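Local coordinates for protein mitomycin biosynthesis 6-O-methyltransferase (Streptomyces lavendulae, PDB 3GWZ) that methylates a quinone hydroxyl of demethylmitomycins A and B, taking the methyl group from S-adenosyl-L-methionine, and acts as a homodimer, at residues A[197-202]-A[222-227]; A[334-339]-A[351-356]; A[62-67]-A[99-104]; A[52-57]-A[93-98]; A[155-158]-A[162-165]. All blocks are in the same frame, centred on the assembly; numbering follows the deposited sequence.

Interaction 1 of 5, residues A[197-202]-A[222-227]; sequences AYDFSG and DAFPGL
F200 and F224 share a first torsion: in each, CG stands beside the backbone N and opposite the carbonyl carbon (chi1 -67° and -66°); these torsions bring the two side chains together, and they cross at about a right angle. The F200 ring turns its edge toward the face of F224 in an offset edge-to-face pair, centroids 5.3 Å apart and planes at 66°, with CD2 of F200 lying 3.5 Å from CE2 of F224. The same face of F224 also receives a CH-pi contact, since F200 CB sits 3.6 Å from the F224 ring centroid, nearly on the ring normal. The contact lies in the class I methyltransferase domain, where the link from helix 173-197 to strand 205-209 passes the end of helix 215-223. F200 goes inward onto V220 and L304, and Y198 CD2 covers one of its faces; a flat apolar residue suits such a layered position. At the more exposed end, D199 forms an Asx turn, its OD1 accepting from S201 N at 3.0 Å and from S201 OG at 2.7 Å, both from one face of the carboxylate. The turn probably helps to fix the backbone where S201 N lies obliquely, 3.5 Å from F224 CE1.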
# COMPACT_ATOMS: atom_id res chain seq x y z
N ALA A 197 -7.80 26.41 15.09
CA ALA A 197 -8.99 27.08 15.60
C ALA A 197 -8.79 27.76 16.96
O ALA A 197 -9.64 28.53 17.40
CB ALA A 197 -10.17 26.11 15.67
N TYR A 198 -7.67 27.47 17.61
CA TYR A 198 -7.42 28.04 18.93
C TYR A 198 -6.03 28.64 19.00
O TYR A 198 -5.05 28.01 18.62
CB TYR A 198 -7.58 26.98 20.03
CG TYR A 198 -7.55 27.55 21.43
CD1 TYR A 198 -8.71 28.03 22.03
CD2 TYR A 198 -6.37 27.60 22.15
CE1 TYR A 198 -8.69 28.55 23.30
CE2 TYR A 198 -6.33 28.12 23.42
CZ TYR A 198 -7.50 28.60 23.99
OH TYR A 198 -7.47 29.12 25.27
N ASP A 199 -5.96 29.87 19.50
CA ASP A 199 -4.70 30.58 19.62
C ASP A 199 -3.93 30.17 20.87
O ASP A 199 -4.21 30.65 21.97
CB ASP A 199 -4.95 32.09 19.63
CG ASP A 199 -3.67 32.90 19.47
OD1 ASP A 199 -2.57 32.30 19.56
OD2 ASP A 199 -3.77 34.13 19.26
N PHE A 200 -2.96 29.28 20.71
CA PHE A 200 -2.16 28.77 21.82
C PHE A 200 -0.91 29.62 22.07
O PHE A 200 -0.07 29.25 22.89
CB PHE A 200 -1.70 27.33 21.56
CG PHE A 200 -2.82 26.31 21.53
CD1 PHE A 200 -3.19 25.64 22.69
CD2 PHE A 200 -3.47 26.00 20.35
CE1 PHE A 200 -4.21 24.70 22.67
CE2 PHE A 200 -4.49 25.06 20.32
CZ PHE A 200 -4.85 24.41 21.49
N SER A 201 -0.78 30.74 21.36
CA SER A 201 0.48 31.51 21.37
C SER A 201 0.89 32.03 22.75
O SER A 201 2.06 32.33 22.99
CB SER A 201 0.43 32.66 20.37
OG SER A 201 -0.57 33.60 20.74
N GLY A 202 -0.08 32.15 23.66
CA GLY A 202 0.21 32.67 24.98
C GLY A 202 0.65 31.60 25.97
O GLY A 202 1.08 31.92 27.08
N ASP A 222 3.52 21.24 16.77
CA ASP A 222 4.04 21.64 15.47
C ASP A 222 3.65 23.08 15.16
O ASP A 222 4.46 23.86 14.65
CB ASP A 222 3.53 20.71 14.36
CG ASP A 222 4.26 19.38 14.32
OD1 ASP A 222 5.37 19.29 14.89
OD2 ASP A 222 3.72 18.43 13.73
N ALA A 223 2.42 23.44 15.49
CA ALA A 223 1.87 24.74 15.11
C ALA A 223 2.33 25.87 16.00
O ALA A 223 2.28 27.04 15.62
CB ALA A 223 0.35 24.68 15.09
N PHE A 224 2.77 25.53 17.21
CA PHE A 224 3.18 26.53 18.19
C PHE A 224 4.53 26.17 18.79
O PHE A 224 4.60 25.58 19.87
CB PHE A 224 2.12 26.68 19.28
CG PHE A 224 0.83 27.25 18.78
CD1 PHE A 224 0.62 28.62 18.75
CD2 PHE A 224 -0.16 26.42 18.27
CE1 PHE A 224 -0.56 29.15 18.26
CE2 PHE A 224 -1.35 26.94 17.78
CZ PHE A 224 -1.55 28.31 17.77
N PRO A 225 5.61 26.53 18.08
CA PRO A 225 7.00 26.14 18.37
C PRO A 225 7.50 26.43 19.79
O PRO A 225 8.40 25.73 20.24
CB PRO A 225 7.81 26.94 17.34
CG PRO A 225 6.86 27.20 16.23
CD PRO A 225 5.51 27.37 16.88
N GLY A 226 6.96 27.43 20.47
CA GLY A 226 7.43 27.73 21.81
C GLY A 226 6.80 26.86 22.89
O GLY A 226 7.22 26.85 24.04
N LEU A 227 5.78 26.10 22.50
CA LEU A 227 5.00 25.32 23.46
C LEU A 227 5.69 24.02 23.86
O LEU A 227 6.36 23.39 23.04
CB LEU A 227 3.62 25.02 22.86
CG LEU A 227 2.58 24.39 23.78
CD1 LEU A 227 2.20 25.34 24.91
CD2 LEU A 227 1.35 24.01 22.96

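Interaction 2 of 5, residues A[334-339]-A[351-356]; sequences RSESEF and ERSLPC
E336 reaches S353 from the first turn of helix 336-344, and the residues before it set up that turn. The R334 guanidinium is engaged by D283 in a salt bridge and by the carbonyls of W281 and L278 in hydrogen bonds. S335 occupies the N-cap position; its backbone N donates to E338 OE1 over 3.0 Å in a nearly straight bond (168°), while its OG shares a hydrogen bond with S337 OG. A carboxylate three places on suits this helix start, because it offers the N-H of S335 an acceptor. E336 then spans the gap: CG lies anti to the backbone N (chi1 -174°) and the chain stays extended beyond it, a length suited to a separation in which the nearest CA atoms, those of E336 and S353, are 8.5 Å apart. Its OE1 accepts from S353 OG at 3.0 Å, on the syn side of the carboxylate and 29° out of its plane. Farther on, F339 packs on L278 and L309, with R334 CB over one face of its ring. The partner strand, 348-355, is an outermost strand of the seven-stranded Rossmann-like sheet and is interrupted by a classic beta bulge, E351 and R352 sharing E365 as their opposite residue. S353 OG also hydrogen-bonds to R362 NE on the adjacent strand 361-368, so one small hydroxyl joins the glutamate to an arginine. That arginine probably polarises the hydroxyl and strengthens its donation to E336 at this partly exposed surface.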
# COMPACT_ATOMS: atom_id res chain seq x y z
N ARG A 334 -23.26 15.11 25.12
CA ARG A 334 -23.93 16.11 25.94
C ARG A 334 -24.08 17.43 25.18
O ARG A 334 -23.33 17.70 24.24
CB ARG A 334 -23.13 16.35 27.23
CG ARG A 334 -23.26 15.24 28.28
CD ARG A 334 -22.25 15.47 29.40
NE ARG A 334 -22.30 14.43 30.42
CZ ARG A 334 -21.45 13.41 30.49
NH1 ARG A 334 -20.47 13.29 29.59
NH2 ARG A 334 -21.58 12.51 31.46
N SER A 335 -25.05 18.23 25.60
CA SER A 335 -25.19 19.61 25.12
C SER A 335 -24.24 20.50 25.91
O SER A 335 -23.72 20.08 26.94
CB SER A 335 -26.62 20.10 25.32
OG SER A 335 -26.87 20.36 26.69
N GLU A 336 -24.01 21.72 25.44
CA GLU A 336 -23.16 22.63 26.19
C GLU A 336 -23.71 22.92 27.59
O GLU A 336 -22.96 23.01 28.54
CB GLU A 336 -22.93 23.94 25.42
CG GLU A 336 -21.94 24.88 26.09
CD GLU A 336 -21.65 26.13 25.26
OE1 GLU A 336 -21.52 26.03 24.02
OE2 GLU A 336 -21.55 27.22 25.87
N SER A 337 -25.03 23.04 27.71
CA SER A 337 -25.64 23.33 29.01
C SER A 337 -25.48 22.15 29.97
O SER A 337 -25.31 22.34 31.17
CB SER A 337 -27.12 23.70 28.87
OG SER A 337 -27.89 22.63 28.35
N GLU A 338 -25.54 20.94 29.43
CA GLU A 338 -25.26 19.77 30.25
C GLU A 338 -23.81 19.78 30.76
O GLU A 338 -23.56 19.50 31.93
CB GLU A 338 -25.61 18.48 29.50
CG GLU A 338 -27.11 18.20 29.54
CD GLU A 338 -27.57 17.16 28.53
OE1 GLU A 338 -26.81 16.86 27.58
OE2 GLU A 338 -28.69 16.64 28.68
N PHE A 339 -22.86 20.10 29.88
CA PHE A 339 -21.48 20.21 30.32
C PHE A 339 -21.34 21.31 31.37
O PHE A 339 -20.68 21.13 32.39
CB PHE A 339 -20.54 20.50 29.14
CG PHE A 339 -20.00 19.27 28.47
CD1 PHE A 339 -19.29 18.31 29.18
CD2 PHE A 339 -20.18 19.07 27.11
CE1 PHE A 339 -18.80 17.17 28.55
CE2 PHE A 339 -19.68 17.94 26.47
CZ PHE A 339 -18.99 17.00 27.20
N GLU A 351 -16.02 29.85 29.35
CA GLU A 351 -15.65 31.18 28.88
C GLU A 351 -16.28 31.40 27.51
O GLU A 351 -16.92 32.41 27.26
CB GLU A 351 -14.14 31.32 28.80
CG GLU A 351 -13.64 32.75 28.76
CD GLU A 351 -13.68 33.42 30.12
OE1 GLU A 351 -14.47 32.98 30.99
OE2 GLU A 351 -12.91 34.39 30.33
N ARG A 352 -16.09 30.43 26.62
CA ARG A 352 -16.71 30.49 25.30
C ARG A 352 -16.60 29.14 24.62
O ARG A 352 -15.87 28.26 25.08
CB ARG A 352 -16.05 31.57 24.44
CG ARG A 352 -14.58 31.36 24.19
CD ARG A 352 -13.93 32.64 23.68
NE ARG A 352 -12.47 32.57 23.74
CZ ARG A 352 -11.67 32.59 22.68
NH1 ARG A 352 -12.18 32.68 21.46
NH2 ARG A 352 -10.35 32.52 22.84
N SER A 353 -17.35 28.96 23.54
CA SER A 353 -17.26 27.74 22.75
C SER A 353 -17.02 28.10 21.30
O SER A 353 -17.65 29.01 20.76
CB SER A 353 -18.51 26.87 22.92
OG SER A 353 -19.59 27.36 22.14
N LEU A 354 -16.09 27.39 20.68
CA LEU A 354 -15.63 27.69 19.33
C LEU A 354 -15.91 26.53 18.38
O LEU A 354 -15.88 25.36 18.79
CB LEU A 354 -14.13 27.99 19.35
CG LEU A 354 -13.71 28.96 20.45
CD1 LEU A 354 -12.23 28.81 20.79
CD2 LEU A 354 -14.03 30.39 20.02
N PRO A 355 -16.17 26.85 17.11
CA PRO A 355 -16.39 25.80 16.11
C PRO A 355 -15.08 25.10 15.79
O PRO A 355 -14.01 25.69 15.92
CB PRO A 355 -16.89 26.59 14.89
CG PRO A 355 -16.32 27.94 15.06
CD PRO A 355 -16.19 28.20 16.53
N CYS A 356 -15.17 23.84 15.39
CA CYS A 356 -13.98 23.08 15.08
C CYS A 356 -14.29 22.15 13.92
O CYS A 356 -14.81 21.04 14.12
CB CYS A 356 -13.54 22.29 16.31
SG CYS A 356 -11.95 21.53 16.13

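Interaction 3 of 5, residues A[62-67]-A[99-104]; sequences GVPELL and GVFDDL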
# COMPACT_ATOMS: atom_id res chain seq x y z
N GLY A 62 -9.48 -9.02 3.61
CA GLY A 62 -8.51 -8.25 2.85
C GLY A 62 -8.82 -8.15 1.36
O GLY A 62 -7.92 -8.01 0.53
N VAL A 63 -10.10 -8.20 1.00
CA VAL A 63 -10.48 -8.14 -0.42
C VAL A 63 -10.05 -6.85 -1.14
O VAL A 63 -9.40 -6.94 -2.19
CB VAL A 63 -11.99 -8.44 -0.65
CG1 VAL A 63 -12.35 -8.31 -2.13
CG2 VAL A 63 -12.31 -9.84 -0.17
N PRO A 64 -10.36 -5.66 -0.58
CA PRO A 64 -10.01 -4.41 -1.26
C PRO A 64 -8.52 -4.28 -1.60
O PRO A 64 -8.17 -3.74 -2.66
CB PRO A 64 -10.40 -3.33 -0.24
CG PRO A 64 -11.46 -3.99 0.60
CD PRO A 64 -11.03 -5.41 0.71
N GLU A 65 -7.65 -4.77 -0.71
CA GLU A 65 -6.21 -4.70 -0.94
C GLU A 65 -5.78 -5.55 -2.13
O GLU A 65 -4.77 -5.27 -2.77
CB GLU A 65 -5.44 -5.17 0.29
CG GLU A 65 -5.66 -4.32 1.53
CD GLU A 65 -6.76 -4.86 2.43
OE1 GLU A 65 -6.40 -5.48 3.46
OE2 GLU A 65 -7.96 -4.68 2.11
N LEU A 66 -6.56 -6.59 -2.43
CA LEU A 66 -6.23 -7.51 -3.51
C LEU A 66 -6.70 -7.01 -4.87
O LEU A 66 -6.42 -7.63 -5.90
CB LEU A 66 -6.83 -8.90 -3.22
CG LEU A 66 -6.24 -9.64 -2.03
CD1 LEU A 66 -7.06 -10.88 -1.70
CD2 LEU A 66 -4.78 -10.02 -2.29
N LEU A 67 -7.40 -5.89 -4.89
CA LEU A 67 -7.96 -5.37 -6.13
C LEU A 67 -7.28 -4.09 -6.59
O LEU A 67 -7.83 -3.36 -7.41
CB LEU A 67 -9.47 -5.15 -5.99
CG LEU A 67 -10.31 -6.43 -5.91
CD1 LEU A 67 -11.78 -6.10 -5.64
CD2 LEU A 67 -10.18 -7.25 -7.18
N GLY A 99 -23.43 -1.52 -4.43
CA GLY A 99 -22.51 -0.44 -4.77
C GLY A 99 -21.06 -0.60 -4.33
O GLY A 99 -20.22 0.25 -4.63
N VAL A 100 -20.76 -1.68 -3.61
CA VAL A 100 -19.41 -1.88 -3.10
C VAL A 100 -18.68 -2.92 -3.95
O VAL A 100 -19.11 -4.08 -4.01
CB VAL A 100 -19.44 -2.34 -1.62
CG1 VAL A 100 -18.02 -2.57 -1.10
CG2 VAL A 100 -20.15 -1.31 -0.78
N PHE A 101 -17.58 -2.51 -4.58
CA PHE A 101 -16.94 -3.25 -5.67
C PHE A 101 -17.83 -3.20 -6.90
O PHE A 101 -19.04 -3.02 -6.79
CB PHE A 101 -16.67 -4.73 -5.32
CG PHE A 101 -15.82 -4.94 -4.09
CD1 PHE A 101 -16.37 -5.51 -2.95
CD2 PHE A 101 -14.48 -4.61 -4.09
CE1 PHE A 101 -15.61 -5.73 -1.83
CE2 PHE A 101 -13.70 -4.82 -2.97
CZ PHE A 101 -14.27 -5.38 -1.83
N ASP A 102 -17.23 -3.37 -8.08
CA ASP A 102 -17.98 -3.53 -9.33
C ASP A 102 -17.95 -4.99 -9.76
O ASP A 102 -16.90 -5.64 -9.72
CB ASP A 102 -17.38 -2.67 -10.45
CG ASP A 102 -17.79 -1.20 -10.39
OD1 ASP A 102 -18.81 -0.88 -9.73
OD2 ASP A 102 -17.10 -0.37 -11.01
N ASP A 103 -19.09 -5.52 -10.16
CA ASP A 103 -19.15 -6.84 -10.78
C ASP A 103 -19.02 -6.61 -12.29
O ASP A 103 -19.88 -5.98 -12.89
CB ASP A 103 -20.49 -7.50 -10.46
CG ASP A 103 -20.65 -8.87 -11.10
OD1 ASP A 103 -19.93 -9.17 -12.08
OD2 ASP A 103 -21.50 -9.65 -10.63
N LEU A 104 -17.93 -7.07 -12.90
CA LEU A 104 -17.70 -6.75 -14.32
C LEU A 104 -18.68 -7.47 -15.25
O LEU A 104 -18.84 -7.10 -16.41
CB LEU A 104 -16.25 -7.01 -14.73
CG LEU A 104 -15.20 -6.10 -14.07
CD1 LEU A 104 -13.90 -6.10 -14.86
CD2 LEU A 104 -15.71 -4.68 -13.89
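The backbones keep well apart, P64 CA and F101 CA being the nearest CA pair at 8.3 Å, and the contact is made by one ring that spans the gap. It belongs to the mainly helical O-methyltransferase dimerisation domain, and each segment begins where a helix stops in a Schellman motif: G62 ends helix 32-61 and G99 ends helix 85-97, both with positive phi, a shape that glycine adopts without strain. F101, two residues beyond G99, carries its ring to the turn at 63-67, its CG standing beside the backbone N and opposite the carbonyl carbon (chi1 -57°). V63 CG1 and L67 CD1 lie on one side of the ring plane, whereas P64 CG comes from the other and meets F101 CZ at 4.0 Å. A branched valine and a compact proline suit this place because both offer apolar surface close to the chain. L92 and L95 of helix 85-97 also pack against F101, and L77 of helix 74-81 against L67, adding to the apolar packing around the two. L67 CD1 sits against the CD2-CE2 side of the ring, 3.5 Å from each of F101 CD2 and F101 CE2, and V63 CG1 is 3.5 Å from F101 CZ.

Interaction 4 of 5, residues A[52-57]-A[93-98]; sequences ARAIHV and RLLATV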
# COMPACT_ATOMS: atom_id res chain seq x y z
N ALA A 52 -23.78 -4.14 6.27
CA ALA A 52 -22.64 -3.74 7.07
C ALA A 52 -21.73 -4.93 7.36
O ALA A 52 -20.51 -4.83 7.23
CB ALA A 52 -23.11 -3.08 8.38
N ARG A 53 -22.32 -6.06 7.75
CA ARG A 53 -21.51 -7.22 8.12
C ARG A 53 -20.76 -7.75 6.90
O ARG A 53 -19.64 -8.22 7.01
CB ARG A 53 -22.37 -8.33 8.74
CG ARG A 53 -21.58 -9.30 9.64
CD ARG A 53 -21.10 -8.57 10.91
NE ARG A 53 -20.20 -9.38 11.74
CZ ARG A 53 -19.24 -8.86 12.51
NH1 ARG A 53 -19.04 -7.55 12.52
NH2 ARG A 53 -18.48 -9.66 13.25
N ALA A 54 -21.37 -7.65 5.72
CA ALA A 54 -20.67 -8.09 4.51
C ALA A 54 -19.42 -7.23 4.28
O ALA A 54 -18.37 -7.74 3.87
CB ALA A 54 -21.61 -8.03 3.30
N ILE A 55 -19.52 -5.94 4.56
CA ILE A 55 -18.35 -5.07 4.47
C ILE A 55 -17.30 -5.49 5.51
O ILE A 55 -16.11 -5.52 5.23
CB ILE A 55 -18.73 -3.58 4.63
CG1 ILE A 55 -19.43 -3.08 3.35
CG2 ILE A 55 -17.49 -2.74 4.95
CD1 ILE A 55 -19.74 -1.61 3.34
N HIS A 56 -17.75 -5.82 6.72
CA HIS A 56 -16.81 -6.25 7.76
C HIS A 56 -16.01 -7.45 7.29
O HIS A 56 -14.79 -7.50 7.45
CB HIS A 56 -17.54 -6.56 9.07
CG HIS A 56 -18.27 -5.38 9.64
ND1 HIS A 56 -19.38 -5.50 10.44
CD2 HIS A 56 -18.05 -4.05 9.50
CE1 HIS A 56 -19.82 -4.30 10.77
NE2 HIS A 56 -19.03 -3.40 10.21
N VAL A 57 -16.69 -8.42 6.69
CA VAL A 57 -16.03 -9.63 6.24
C VAL A 57 -15.09 -9.32 5.08
O VAL A 57 -13.99 -9.87 5.02
CB VAL A 57 -17.03 -10.73 5.84
CG1 VAL A 57 -16.29 -11.91 5.22
CG2 VAL A 57 -17.80 -11.18 7.07
N ARG A 93 -21.03 -10.72 -5.18
CA ARG A 93 -22.20 -10.36 -5.99
C ARG A 93 -23.11 -9.43 -5.21
O ARG A 93 -23.57 -8.42 -5.73
CB ARG A 93 -23.01 -11.60 -6.38
CG ARG A 93 -22.38 -12.49 -7.42
CD ARG A 93 -23.45 -13.37 -8.07
NE ARG A 93 -24.53 -13.70 -7.14
CZ ARG A 93 -24.61 -14.83 -6.45
NH1 ARG A 93 -23.66 -15.75 -6.59
NH2 ARG A 93 -25.62 -15.05 -5.63
N LEU A 94 -23.38 -9.79 -3.96
CA LEU A 94 -24.26 -8.99 -3.12
C LEU A 94 -23.69 -7.60 -2.90
O LEU A 94 -24.39 -6.60 -3.06
CB LEU A 94 -24.49 -9.68 -1.77
CG LEU A 94 -25.20 -8.84 -0.71
CD1 LEU A 94 -26.65 -8.52 -1.12
CD2 LEU A 94 -25.19 -9.62 0.60
N LEU A 95 -22.42 -7.53 -2.53
CA LEU A 95 -21.80 -6.24 -2.29
C LEU A 95 -21.86 -5.36 -3.54
O LEU A 95 -22.20 -4.18 -3.45
CB LEU A 95 -20.35 -6.43 -1.81
CG LEU A 95 -20.20 -6.86 -0.35
CD1 LEU A 95 -18.77 -7.30 -0.07
CD2 LEU A 95 -20.61 -5.73 0.61
N ALA A 96 -21.52 -5.93 -4.69
CA ALA A 96 -21.55 -5.16 -5.94
C ALA A 96 -22.96 -4.63 -6.21
O ALA A 96 -23.12 -3.51 -6.69
CB ALA A 96 -21.06 -6.02 -7.10
N THR A 97 -23.96 -5.43 -5.89
CA THR A 97 -25.37 -5.06 -6.06
C THR A 97 -25.73 -3.83 -5.22
O THR A 97 -26.61 -3.05 -5.59
CB THR A 97 -26.30 -6.25 -5.72
OG1 THR A 97 -26.03 -7.33 -6.62
CG2 THR A 97 -27.75 -5.86 -5.90
N VAL A 98 -25.06 -3.65 -4.09
CA VAL A 98 -25.35 -2.48 -3.27
C VAL A 98 -24.26 -1.41 -3.40
O VAL A 98 -24.18 -0.50 -2.57
CB VAL A 98 -25.61 -2.84 -1.79
CG1 VAL A 98 -26.84 -3.75 -1.68
CG2 VAL A 98 -24.39 -3.49 -1.17
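Apolar packing between A54 and L95 joins the two helices, whose nearest CA atoms, those of this same pair, are 7.1 Å apart. The methyl of A54 points at the partner helix and meets L95 CD2 at 3.7 Å; alanine suits the place because its short side chain lets the backbones come close. The other methyl of the leucine, CD1, lies 4.0 Å from A54 O, so its fork spreads over both the side chain and the backbone of A54. I55 adds a flank: its CG1, anti to the carbonyl carbon (chi1 -73°), approaches L95 CD2 at 4.0 Å. No hydrogen bond joins the two segments. On helix 85-97, T97 OG1 donates to R93 O at 2.8 Å from above the carbonyl plane, while T97 N reaches the same oxygen from the opposite face, so a residue near the helix end is held twice. The polar end of R53 is engaged away from helix 85-97, by W140 of the same chain in a cation-pi contact and by W143 O and E144 O of a neighbouring subunit. Within the chain, helix 32-61 and F101 pack about L95; I45 of that neighbouring subunit lies against A52 and I55, and its L319 against T97.

Interaction 5 of 5, residues A[155-158]-A[162-165]; sequences ASFD and GTSF
The F157 ring has F165 over one face and a carbonyl at its rim: F165 CA stands 3.6 Å above the ring, displaced from its centre, and T163 O lies level with the ring beyond CD2, 3.2 Å from F157 CD2. F165 turns its own ring edge to that face in an edge-to-face pair with planes at 90° and centroids 5.5 Å apart. F165 CB adds a CH-pi contact near the ring normal. The CG of F165, anti to the backbone N (chi1 -178°), carries its ring across to F157, with F165 CD1 close to F157 CE1. Segment 155-158 runs into the short helix 157-161 of the methyltransferase domain, and 162-165 follows it; the chain turns back at G162, whose positive phi glycine readily adopts, before S164 takes the N-cap position of helix 165-171 and bonds through OG to Q167 N. G162 N donates to D158 O at 2.8 Å, with an N-H...O angle of 141° and the donor tilted from the carbonyl plane. T163 O, buried here without a conventional hydrogen-bond partner, receives a CA-H...O contact from D158 CA at 3.3 Å. D158 lies beside S164, its OD2 3.3 Å from S164 CB, while a water bridges the segments by donating to D158 OD1 and accepting from F165 N, both at 2.9 Å. Large apolar rings suit the inner side: W138, A142, L168 and L328 pack on F157, and F179 meets F165 edge-to-face. The F165 side chain lies about 7 Å from the bound S-adenosyl-L-homocysteine.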
# COMPACT_ATOMS: atom_id res chain seq x y z
N ALA A 155 -23.19 0.32 29.69
CA ALA A 155 -22.58 -0.45 28.61
C ALA A 155 -23.14 -1.87 28.52
O ALA A 155 -23.34 -2.52 29.54
CB ALA A 155 -21.06 -0.50 28.78
N SER A 156 -23.36 -2.35 27.30
CA SER A 156 -23.74 -3.74 27.09
C SER A 156 -22.48 -4.58 26.88
O SER A 156 -22.53 -5.80 26.93
CB SER A 156 -24.67 -3.88 25.89
OG SER A 156 -24.05 -3.41 24.69
N PHE A 157 -21.35 -3.91 26.68
CA PHE A 157 -20.11 -4.59 26.32
C PHE A 157 -19.78 -5.68 27.34
O PHE A 157 -19.38 -6.79 27.00
CB PHE A 157 -18.95 -3.58 26.24
CG PHE A 157 -17.73 -4.10 25.54
CD1 PHE A 157 -17.54 -3.86 24.18
CD2 PHE A 157 -16.77 -4.83 26.23
CE1 PHE A 157 -16.42 -4.37 23.51
CE2 PHE A 157 -15.64 -5.33 25.58
CZ PHE A 157 -15.47 -5.09 24.22
N ASP A 158 -19.97 -5.34 28.61
CA ASP A 158 -19.60 -6.23 29.70
C ASP A 158 -20.44 -7.50 29.71
O ASP A 158 -19.92 -8.61 29.81
CB ASP A 158 -19.71 -5.49 31.05
CG ASP A 158 -18.94 -4.16 31.07
OD1 ASP A 158 -19.13 -3.31 30.17
OD2 ASP A 158 -18.13 -3.94 32.01
N GLY A 162 -18.07 -10.38 28.74
CA GLY A 162 -17.53 -10.88 30.00
C GLY A 162 -16.40 -10.03 30.55
O GLY A 162 -15.70 -10.44 31.47
N THR A 163 -16.22 -8.84 29.99
CA THR A 163 -15.20 -7.90 30.43
C THR A 163 -15.57 -6.52 29.91
O THR A 163 -16.39 -6.41 29.00
CB THR A 163 -13.78 -8.30 29.93
OG1 THR A 163 -12.79 -7.50 30.58
CG2 THR A 163 -13.66 -8.11 28.42
N SER A 164 -14.99 -5.47 30.49
CA SER A 164 -15.29 -4.10 30.05
C SER A 164 -14.48 -3.72 28.82
O SER A 164 -13.45 -4.34 28.52
CB SER A 164 -15.02 -3.09 31.17
OG SER A 164 -13.63 -2.95 31.39
N PHE A 165 -14.95 -2.72 28.10
CA PHE A 165 -14.23 -2.24 26.93
C PHE A 165 -12.82 -1.77 27.32
O PHE A 165 -11.85 -2.04 26.62
CB PHE A 165 -14.99 -1.10 26.24
CG PHE A 165 -14.30 -0.59 24.99
CD1 PHE A 165 -14.41 -1.28 23.79
CD2 PHE A 165 -13.54 0.57 25.02
CE1 PHE A 165 -13.78 -0.82 22.63
CE2 PHE A 165 -12.89 1.04 23.87
CZ PHE A 165 -13.01 0.34 22.67
O HOH W 1 -17.38 -1.44 28.91

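Overall arrangement
The contacts form two touching pairs and interaction 5, which stands apart. Interactions 3 and 4 share the dimerisation domain, their centres 10 Å apart; V100 N lies 2.9 Å from L95 O, a probable hydrogen bond, and F101 CE1 packs on L95 CD1 at 3.9 Å. Interactions 1 and 2 meet through Y198 CD1 and L354 CD1, 3.8 Å apart, although their centres are 21 Å apart. Interaction 5 lies nearer the bound S-adenosyl-L-homocysteine than interaction 1, whose F200 side chain is about 13 Å away; the F165 side chain is about 10 Å from that of H279, the probable proton acceptor. The E336 side chain of interaction 2 is about 11 Å from that of substrate-binding N308.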